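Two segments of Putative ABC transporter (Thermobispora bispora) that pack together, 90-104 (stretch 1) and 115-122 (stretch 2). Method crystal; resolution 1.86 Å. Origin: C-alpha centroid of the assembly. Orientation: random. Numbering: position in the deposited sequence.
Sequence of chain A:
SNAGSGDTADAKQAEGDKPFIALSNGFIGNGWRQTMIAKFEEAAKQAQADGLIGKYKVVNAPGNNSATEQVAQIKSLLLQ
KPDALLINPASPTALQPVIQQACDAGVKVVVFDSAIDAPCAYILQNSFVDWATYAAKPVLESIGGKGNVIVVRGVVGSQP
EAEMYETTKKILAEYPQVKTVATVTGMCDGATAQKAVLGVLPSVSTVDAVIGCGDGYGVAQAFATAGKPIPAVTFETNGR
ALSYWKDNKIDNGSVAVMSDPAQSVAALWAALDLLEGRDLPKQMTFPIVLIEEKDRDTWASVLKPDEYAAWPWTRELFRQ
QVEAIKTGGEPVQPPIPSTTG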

# COMPACT_ATOMS: atom_id res chain seq x y z
N ALA A 90 8.99 -8.76 0.99
CA ALA A 90 8.43 -9.48 -0.14
C ALA A 90 7.60 -10.69 0.32
O ALA A 90 6.62 -11.04 -0.34
CB ALA A 90 9.55 -9.94 -1.08
N SER A 91 7.99 -11.29 1.45
CA SER A 91 7.40 -12.55 1.95
C SER A 91 7.02 -12.45 3.41
O SER A 91 7.66 -11.74 4.17
CB SER A 91 8.41 -13.71 1.79
OG SER A 91 8.15 -14.81 2.69
N PRO A 92 5.96 -13.17 3.83
CA PRO A 92 5.66 -13.17 5.25
C PRO A 92 6.69 -13.93 6.12
O PRO A 92 6.69 -13.73 7.33
CB PRO A 92 4.29 -13.86 5.35
CG PRO A 92 3.99 -14.42 4.02
CD PRO A 92 4.98 -13.91 3.01
N THR A 93 7.51 -14.78 5.51
CA THR A 93 8.38 -15.72 6.25
C THR A 93 9.87 -15.70 5.84
O THR A 93 10.75 -15.90 6.66
CB THR A 93 7.85 -17.16 6.11
OG1 THR A 93 7.73 -17.50 4.72
CG2 THR A 93 6.47 -17.29 6.72
N ALA A 94 10.16 -15.46 4.58
CA ALA A 94 11.52 -15.67 4.06
C ALA A 94 12.59 -14.71 4.62
O ALA A 94 13.79 -15.02 4.55
CB ALA A 94 11.51 -15.61 2.53
N LEU A 95 12.18 -13.56 5.18
CA LEU A 95 13.13 -12.57 5.68
C LEU A 95 13.47 -12.70 7.17
O LEU A 95 14.33 -11.99 7.69
CB LEU A 95 12.61 -11.15 5.42
CG LEU A 95 12.90 -10.57 4.04
CD1 LEU A 95 12.02 -11.24 2.99
CD2 LEU A 95 12.64 -9.07 4.09
N GLN A 96 12.80 -13.62 7.86
CA GLN A 96 12.94 -13.72 9.30
C GLN A 96 14.41 -13.90 9.73
O GLN A 96 14.87 -13.21 10.63
CB GLN A 96 12.04 -14.81 9.89
CG GLN A 96 10.76 -14.33 10.56
CD GLN A 96 9.73 -13.77 9.59
OE1 GLN A 96 10.04 -12.97 8.72
NE2 GLN A 96 8.49 -14.16 9.76
N PRO A 97 15.14 -14.83 9.09
CA PRO A 97 16.54 -15.02 9.52
C PRO A 97 17.40 -13.77 9.32
O PRO A 97 18.16 -13.40 10.20
CB PRO A 97 17.01 -16.19 8.66
CG PRO A 97 15.76 -16.99 8.41
CD PRO A 97 14.69 -15.94 8.24
N VAL A 98 17.28 -13.09 8.19
CA VAL A 98 18.13 -11.94 7.95
C VAL A 98 17.71 -10.77 8.83
O VAL A 98 18.55 -9.96 9.20
CB VAL A 98 18.23 -11.53 6.47
CG1 VAL A 98 16.98 -10.82 5.98
CG2 VAL A 98 19.47 -10.67 6.25
N ILE A 99 16.42 -10.71 9.18
CA ILE A 99 15.95 -9.69 10.11
C ILE A 99 16.62 -9.93 11.45
O ILE A 99 17.12 -9.00 12.07
CB ILE A 99 14.41 -9.63 10.19
CG1 ILE A 99 13.86 -8.97 8.91
CG2 ILE A 99 13.94 -8.86 11.41
CD1 ILE A 99 12.34 -9.06 8.76
N GLN A 100 16.66 -11.18 11.89
CA GLN A 100 17.32 -11.49 13.15
C GLN A 100 18.82 -11.22 13.07
O GLN A 100 19.43 -10.80 14.04
CB GLN A 100 17.04 -12.93 13.56
CG GLN A 100 17.56 -13.28 14.95
CD GLN A 100 16.86 -12.51 16.03
OE1 GLN A 100 15.65 -12.63 16.19
NE2 GLN A 100 17.60 -11.71 16.79
N GLN A 101 19.42 -11.43 11.89
CA GLN A 101 20.83 -11.14 11.68
C GLN A 101 21.10 -9.64 11.85
O GLN A 101 22.08 -9.23 12.49
CB GLN A 101 21.28 -11.63 10.29
CG GLN A 101 22.74 -11.35 9.95
CD GLN A 101 23.10 -11.70 8.52
OE1 GLN A 101 22.52 -12.60 7.92
NE2 GLN A 101 24.09 -10.98 7.98
N ALA A 102 20.22 -8.83 11.26
CA ALA A 102 20.31 -7.39 11.41
C ALA A 102 20.23 -6.98 12.89
O ALA A 102 21.04 -6.20 13.35
CB ALA A 102 19.22 -6.70 10.60
N CYS A 103 19.25 -7.52 13.62
CA CYS A 103 19.09 -7.16 15.02
C CYS A 103 20.31 -7.58 15.85
O CYS A 103 20.76 -6.84 16.74
CB CYS A 103 17.82 -7.80 15.59
SG CYS A 103 16.29 -7.09 14.91
N ASP A 104 20.83 -8.77 15.57
CA ASP A 104 22.01 -9.28 16.29
C ASP A 104 23.24 -8.40 16.05
O ASP A 104 24.15 -8.37 16.88
CB ASP A 104 22.33 -10.69 15.84
CG ASP A 104 21.32 -11.71 16.31
OD1 ASP A 104 20.45 -11.38 17.14
OD2 ASP A 104 21.42 -12.86 15.85
N ALA A 115 2.73 -6.90 8.34
CA ALA A 115 2.82 -7.46 9.68
C ALA A 115 3.39 -8.86 9.55
O ALA A 115 2.79 -9.72 8.91
CB ALA A 115 1.44 -7.54 10.29
N ILE A 116 4.53 -9.11 10.16
CA ILE A 116 5.12 -10.44 10.12
C ILE A 116 5.63 -10.80 11.50
O ILE A 116 5.82 -9.94 12.34
CB ILE A 116 6.29 -10.56 9.10
CG1 ILE A 116 7.47 -9.66 9.49
CG2 ILE A 116 5.81 -10.20 7.71
CD1 ILE A 116 8.56 -9.60 8.43
N ASP A 117 5.86 -12.09 11.69
CA ASP A 117 6.30 -12.61 12.96
C ASP A 117 7.83 -12.57 13.03
O ASP A 117 8.50 -13.58 12.94
CB ASP A 117 5.75 -14.04 13.10
CG ASP A 117 6.14 -14.68 14.39
OD1 ASP A 117 6.78 -13.99 15.23
OD2 ASP A 117 5.82 -15.87 14.58
N ALA A 118 8.38 -11.37 13.16
CA ALA A 118 9.82 -11.16 13.30
C ALA A 118 10.00 -10.46 14.63
O ALA A 118 9.90 -9.23 14.70
CB ALA A 118 10.36 -10.34 12.15
N PRO A 119 10.23 -11.24 15.71
CA PRO A 119 10.16 -10.75 17.09
C PRO A 119 11.02 -9.55 17.42
O PRO A 119 10.63 -8.74 18.24
CB PRO A 119 10.62 -11.96 17.93
CG PRO A 119 10.31 -13.15 17.09
CD PRO A 119 10.49 -12.70 15.66
N CYS A 120 12.17 -9.43 16.79
CA CYS A 120 13.09 -8.34 17.07
C CYS A 120 12.70 -7.03 16.35
O CYS A 120 13.19 -5.98 16.70
CB CYS A 120 14.51 -8.74 16.71
SG CYS A 120 14.95 -8.64 14.96
N ALA A 121 11.82 -7.12 15.36
CA ALA A 121 11.44 -5.96 14.56
C ALA A 121 10.24 -5.25 15.15
O ALA A 121 9.42 -5.86 15.86
CB ALA A 121 11.12 -6.39 13.14
N TYR A 122 10.13 -3.97 14.84
CA TYR A 122 8.94 -3.19 15.09
C TYR A 122 8.07 -3.15 13.83
O TYR A 122 8.58 -2.91 12.72
CB TYR A 122 9.33 -1.76 15.51
CG TYR A 122 10.04 -1.71 16.86
CD1 TYR A 122 11.39 -2.01 16.97
CD2 TYR A 122 9.32 -1.41 18.03
CE1 TYR A 122 12.03 -1.99 18.20
CE2 TYR A 122 9.96 -1.37 19.26
CZ TYR A 122 11.31 -1.66 19.34
OH TYR A 122 11.92 -1.63 20.57
O HOH W 1 4.87 -13.77 9.49
O HOH W 2 13.47 -11.32 15.05

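A loop leading into a helix, and a largely irregular segment, are joined here by one disulfide, a small apolar cluster around Ile99, and two bridging waters, with no clear direct hydrogen bond between them. The two stretches run in the same sense: Pro92 lies nearest Ile116, Gln96 nearest Ala118 and Cys103 nearest Cys120, with CA atoms 5.6 to 6.4 Å apart.

The covalent link is Cys103 SG to Cys120 SG, 2.0 Å, with a chi3 of 75°, close to the relaxed value near 90°. Both CA-to-CB bonds point toward the opposite stretch. Cys120 sits within the type I turn from Ala118 to Ala121, closed by Ala121 N donating to Ala118 O at 2.9 Å.

One helical turn before Cys103, Ile99 supplies the greasy surface. Ile99 CD1 meets Ile116 CD1 at 3.8 Å, while Ile99 CG2 lies 3.9 Å from Ala118 CB, 3.7 Å from Cys120 SG and 4.1 Å from Ala121 CB. A branched side chain can thus touch several neighbours at once, and the alanine methyls of Ala118 and Ala121 are short, and the turn's backbone lies just beyond them.

The polar groups are served by one side-chain amide and two waters. Gln96 folds back so that its NE2 donates to Pro92 O at 3.1 Å; the same NE2 is 3.2 Å from Asp117 O, and Gln96 OE1 lies 3.7 Å from Ile116 CD1. Pro92 O also accepts from a water, at 2.8 Å, which in turn accepts from Asp117 N at 2.9 Å. A second water repeats this arrangement, donating to Gln100 OE1 at 2.8 Å and accepting from Cys120 N at 2.9 Å. The other end of that amide is held within the helix, Gln100 NE2 donating to Asp104 OD1 at 2.9 Å. Glutamine suits position 100, where its amide accepts from the water and donates to Asp104.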